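Local coordinates for protein FdxN element excision controlling factor XisI (Anabaena variabilis ATCC 29413, PDB 2NVM) that probably acts with XisF and XisH to control the site-specific excision of the fdxN element from nitrogen-fixation genes, at residues Trp58-Trp63 and His71-Leu76. Residues are numbered along the deposited sequence; the frame is centred on the assembly and turned at random.
Sequences WLCCGW and HIILYL
Strands 58-61 and 71-76 run antiparallel, their axes 4.5 Å apart at closest approach and inclined at 161°, and a classic beta bulge shifts the register by one residue where Ile73 and Leu74 together face Trp58. The evidence is a forked acceptor: Trp58 O takes Ile73 N at 2.8 Å and, on a lone pair, Leu74 N at 3.1 Å. The backbone turns at Ile73 so that its N-H and that of Leu74 both reach Trp58 O. Trp58 N returns a bond to Leu74 O, and beyond the bulge Cys60 and His71 form a regular hydrogen-bonded pair.

The extra residue turns the CB of Ile73 toward strand 58-61, where its CG2 comes to lie beneath the Trp58 ring. Trp58 CG stands anti to its own backbone N (chi1 166°), which lays the indole across Ile73: Ile73 CG2 sits 3.6 Å from the centroid of the six-membered ring, 5° off its normal, a CH-pi contact. Leu74 CD2 meets the indole edge in plane, 3.7 Å from Trp58 CE3. Tyr20 of helix 4-23 meets the indole edge-to-face, and Leu74 packs on Ile16, so helix 4-23 covers this face. An alanine in place of Trp58 would probably loosen the packing between bulge and helix, since the ring face against Ile73 CG2 would be gone. Farther along, Cys60 SG approaches the His71 ring at its edge, 4.0 Å from His71 CD2.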
ATOM      1  N   TRP B  58      -4.915   2.653  -0.890  1.00 44.22           N
ATOM      2  CA  TRP B  58      -5.233   3.998  -0.510  1.00 44.35           C
ATOM      3  C   TRP B  58      -5.046   4.052   1.001  1.00 46.73           C
ATOM      4  O   TRP B  58      -5.692   3.293   1.744  1.00 46.12           O
ATOM      5  CB  TRP B  58      -6.675   4.338  -0.963  1.00 46.86           C
ATOM      6  CG  TRP B  58      -7.301   5.566  -0.385  1.00 44.64           C
ATOM      7  CD1 TRP B  58      -6.656   6.677   0.083  1.00 49.47           C
ATOM      8  CD2 TRP B  58      -8.704   5.879  -0.357  1.00 48.90           C
ATOM      9  NE1 TRP B  58      -7.565   7.617   0.473  1.00 50.16           N
ATOM     10  CE2 TRP B  58      -8.829   7.171   0.220  1.00 47.22           C
ATOM     11  CE3 TRP B  58      -9.870   5.185  -0.731  1.00 44.36           C
ATOM     12  CZ2 TRP B  58     -10.076   7.795   0.440  1.00 50.29           C
ATOM     13  CZ3 TRP B  58     -11.136   5.808  -0.515  1.00 51.14           C
ATOM     14  CH2 TRP B  58     -11.219   7.103   0.073  1.00 47.86           C
ATOM     15  N   LEU B  59      -4.145   4.940   1.431  1.00 48.17           N
ATOM     16  CA  LEU B  59      -3.873   5.180   2.839  1.00 49.07           C
ATOM     17  C   LEU B  59      -3.813   6.659   3.137  1.00 50.24           C
ATOM     18  O   LEU B  59      -3.760   7.469   2.221  1.00 52.73           O
ATOM     19  CB  LEU B  59      -2.557   4.499   3.247  1.00 50.01           C
ATOM     20  CG  LEU B  59      -1.201   4.839   2.603  1.00 46.07           C
ATOM     21  CD1 LEU B  59      -0.735   6.249   2.826  1.00 52.39           C
ATOM     22  CD2 LEU B  59      -0.157   3.893   3.200  1.00 50.13           C
ATOM     23  N   CYS B  60      -3.852   6.988   4.422  1.00 51.79           N
ATOM     24  CA  CYS B  60      -3.624   8.353   4.905  1.00 55.34           C
ATOM     25  C   CYS B  60      -2.409   8.290   5.847  1.00 53.93           C
ATOM     26  O   CYS B  60      -2.212   7.308   6.568  1.00 54.36           O
ATOM     27  CB  CYS B  60      -4.851   8.986   5.547  1.00 58.05           C
ATOM     28  SG  CYS B  60      -5.392   8.229   6.988  1.00 70.04           S
ATOM     29  N   CYS B  61      -1.579   9.315   5.787  1.00 54.06           N
ATOM     30  CA  CYS B  61      -0.370   9.381   6.581  1.00 54.40           C
ATOM     31  C   CYS B  61       0.014  10.822   6.908  1.00 52.39           C
ATOM     32  O   CYS B  61      -0.111  11.714   6.058  1.00 53.49           O
ATOM     33  CB  CYS B  61       0.752   8.657   5.827  1.00 52.92           C
ATOM     34  SG  CYS B  61       2.340   8.570   6.636  1.00 57.70           S
ATOM     35  N   GLY B  62       0.459  11.019   8.145  1.00 52.27           N
ATOM     36  CA  GLY B  62       0.907  12.309   8.664  1.00 52.80           C
ATOM     37  C   GLY B  62       0.856  12.381  10.178  1.00 52.57           C
ATOM     38  O   GLY B  62       0.892  11.340  10.858  1.00 53.63           O
ATOM     39  N   TRP B  63       0.776  13.609  10.690  1.00 52.93           N
ATOM     40  CA  TRP B  63       0.741  13.888  12.127  1.00 53.16           C
ATOM     41  C   TRP B  63      -0.486  14.693  12.525  1.00 53.71           C
ATOM     42  O   TRP B  63      -0.792  15.679  11.867  1.00 52.16           O
ATOM     43  CB  TRP B  63       1.962  14.696  12.513  1.00 52.29           C
ATOM     44  CG  TRP B  63       3.191  13.983  12.258  1.00 50.62           C
ATOM     45  CD1 TRP B  63       3.931  14.024  11.127  1.00 49.35           C
ATOM     46  CD2 TRP B  63       3.832  13.068  13.140  1.00 50.05           C
ATOM     47  NE1 TRP B  63       5.015  13.201  11.244  1.00 48.11           N
ATOM     48  CE2 TRP B  63       4.984  12.591  12.471  1.00 51.34           C
ATOM     49  CE3 TRP B  63       3.552  12.604  14.439  1.00 47.92           C
ATOM     50  CZ2 TRP B  63       5.885  11.677  13.071  1.00 51.86           C
ATOM     51  CZ3 TRP B  63       4.449  11.702  15.046  1.00 52.59           C
ATOM     52  CH2 TRP B  63       5.588  11.233  14.349  1.00 47.95           C
ATOM     53  N   HIS B  71      -2.636   4.954   8.346  1.00 55.75           N
ATOM     54  CA  HIS B  71      -3.835   4.135   8.270  1.00 56.01           C
ATOM     55  C   HIS B  71      -4.266   3.745   6.842  1.00 53.15           C
ATOM     56  O   HIS B  71      -4.432   4.599   5.982  1.00 52.28           O
ATOM     57  CB  HIS B  71      -4.911   4.984   9.022  1.00 58.91           C
ATOM     58  CG  HIS B  71      -6.310   4.483   8.911  1.00 62.98           C
ATOM     59  ND1 HIS B  71      -6.715   3.275   9.439  1.00 74.22           N
ATOM     60  CD2 HIS B  71      -7.415   5.055   8.384  1.00 66.58           C
ATOM     61  CE1 HIS B  71      -8.005   3.106   9.201  1.00 71.54           C
ATOM     62  NE2 HIS B  71      -8.453   4.170   8.559  1.00 68.86           N
ATOM     63  N   ILE B  72      -4.457   2.449   6.623  1.00 53.87           N
ATOM     64  CA  ILE B  72      -4.955   1.891   5.341  1.00 52.16           C
ATOM     65  C   ILE B  72      -6.465   2.123   5.306  1.00 51.40           C
ATOM     66  O   ILE B  72      -7.151   1.761   6.269  1.00 52.40           O
ATOM     67  CB  ILE B  72      -4.592   0.394   5.201  1.00 52.39           C
ATOM     68  CG1 ILE B  72      -3.051   0.259   5.163  1.00 51.75           C
ATOM     69  CG2 ILE B  72      -5.282  -0.249   3.938  1.00 49.94           C
ATOM     70  CD1 ILE B  72      -2.543  -1.167   5.096  1.00 53.00           C
ATOM     71  N   ILE B  73      -6.943   2.764   4.220  1.00 51.05           N
ATOM     72  CA  ILE B  73      -8.360   3.086   3.991  0.50 50.76           C
ATOM     73  C   ILE B  73      -9.004   2.017   3.110  1.00 50.95           C
ATOM     74  O   ILE B  73     -10.075   1.503   3.425  1.00 48.31           O
ATOM     75  CB  ILE B  73      -8.557   4.459   3.236  0.50 51.04           C
ATOM     76  CG1 ILE B  73      -7.905   5.634   3.975  0.50 55.30           C
ATOM     77  CG2 ILE B  73     -10.045   4.761   2.995  0.50 49.97           C
ATOM     78  CD1 ILE B  73      -8.470   5.900   5.326  0.50 58.46           C
ATOM     79  N   LEU B  74      -8.354   1.724   1.980  1.00 51.35           N
ATOM     80  CA  LEU B  74      -8.837   0.760   0.997  1.00 49.96           C
ATOM     81  C   LEU B  74      -7.649   0.031   0.402  1.00 48.73           C
ATOM     82  O   LEU B  74      -6.683   0.679  -0.027  1.00 46.90           O
ATOM     83  CB  LEU B  74      -9.638   1.519  -0.072  1.00 50.52           C
ATOM     84  CG  LEU B  74     -10.525   0.847  -1.130  1.00 53.62           C
ATOM     85  CD1 LEU B  74     -11.504  -0.122  -0.524  1.00 57.07           C
ATOM     86  CD2 LEU B  74     -11.295   1.932  -1.895  1.00 50.20           C
ATOM     87  N   TYR B  75      -7.715  -1.304   0.413  1.00 47.37           N
ATOM     88  CA  TYR B  75      -6.656  -2.152  -0.095  1.00 48.29           C
ATOM     89  C   TYR B  75      -7.260  -3.330  -0.860  1.00 48.55           C
ATOM     90  O   TYR B  75      -8.033  -4.117  -0.308  1.00 48.80           O
ATOM     91  CB  TYR B  75      -5.700  -2.587   1.052  1.00 46.61           C
ATOM     92  CG  TYR B  75      -4.606  -3.570   0.674  1.00 44.14           C
ATOM     93  CD1 TYR B  75      -3.981  -3.540  -0.604  1.00 48.40           C
ATOM     94  CD2 TYR B  75      -4.101  -4.476   1.626  1.00 48.29           C
ATOM     95  CE1 TYR B  75      -2.970  -4.449  -0.949  1.00 46.76           C
ATOM     96  CE2 TYR B  75      -3.090  -5.382   1.299  1.00 45.97           C
ATOM     97  CZ  TYR B  75      -2.520  -5.351   0.001  1.00 49.99           C
ATOM     98  OH  TYR B  75      -1.517  -6.211  -0.354  1.00 47.13           O
ATOM     99  N   LEU B  76      -6.879  -3.417  -2.131  1.00 50.71           N
ATOM    100  CA  LEU B  76      -7.332  -4.444  -3.057  1.00 52.11           C
ATOM    101  C   LEU B  76      -6.138  -5.061  -3.766  1.00 52.37           C
ATOM    102  O   LEU B  76      -5.163  -4.357  -4.072  1.00 53.28           O
ATOM    103  CB  LEU B  76      -8.248  -3.815  -4.116  1.00 51.04           C
ATOM    104  CG  LEU B  76      -9.437  -2.970  -3.644  1.00 51.14           C
ATOM    105  CD1 LEU B  76     -10.172  -2.385  -4.820  1.00 59.81           C
ATOM    106  CD2 LEU B  76     -10.394  -3.784  -2.838  1.00 60.75           C
TER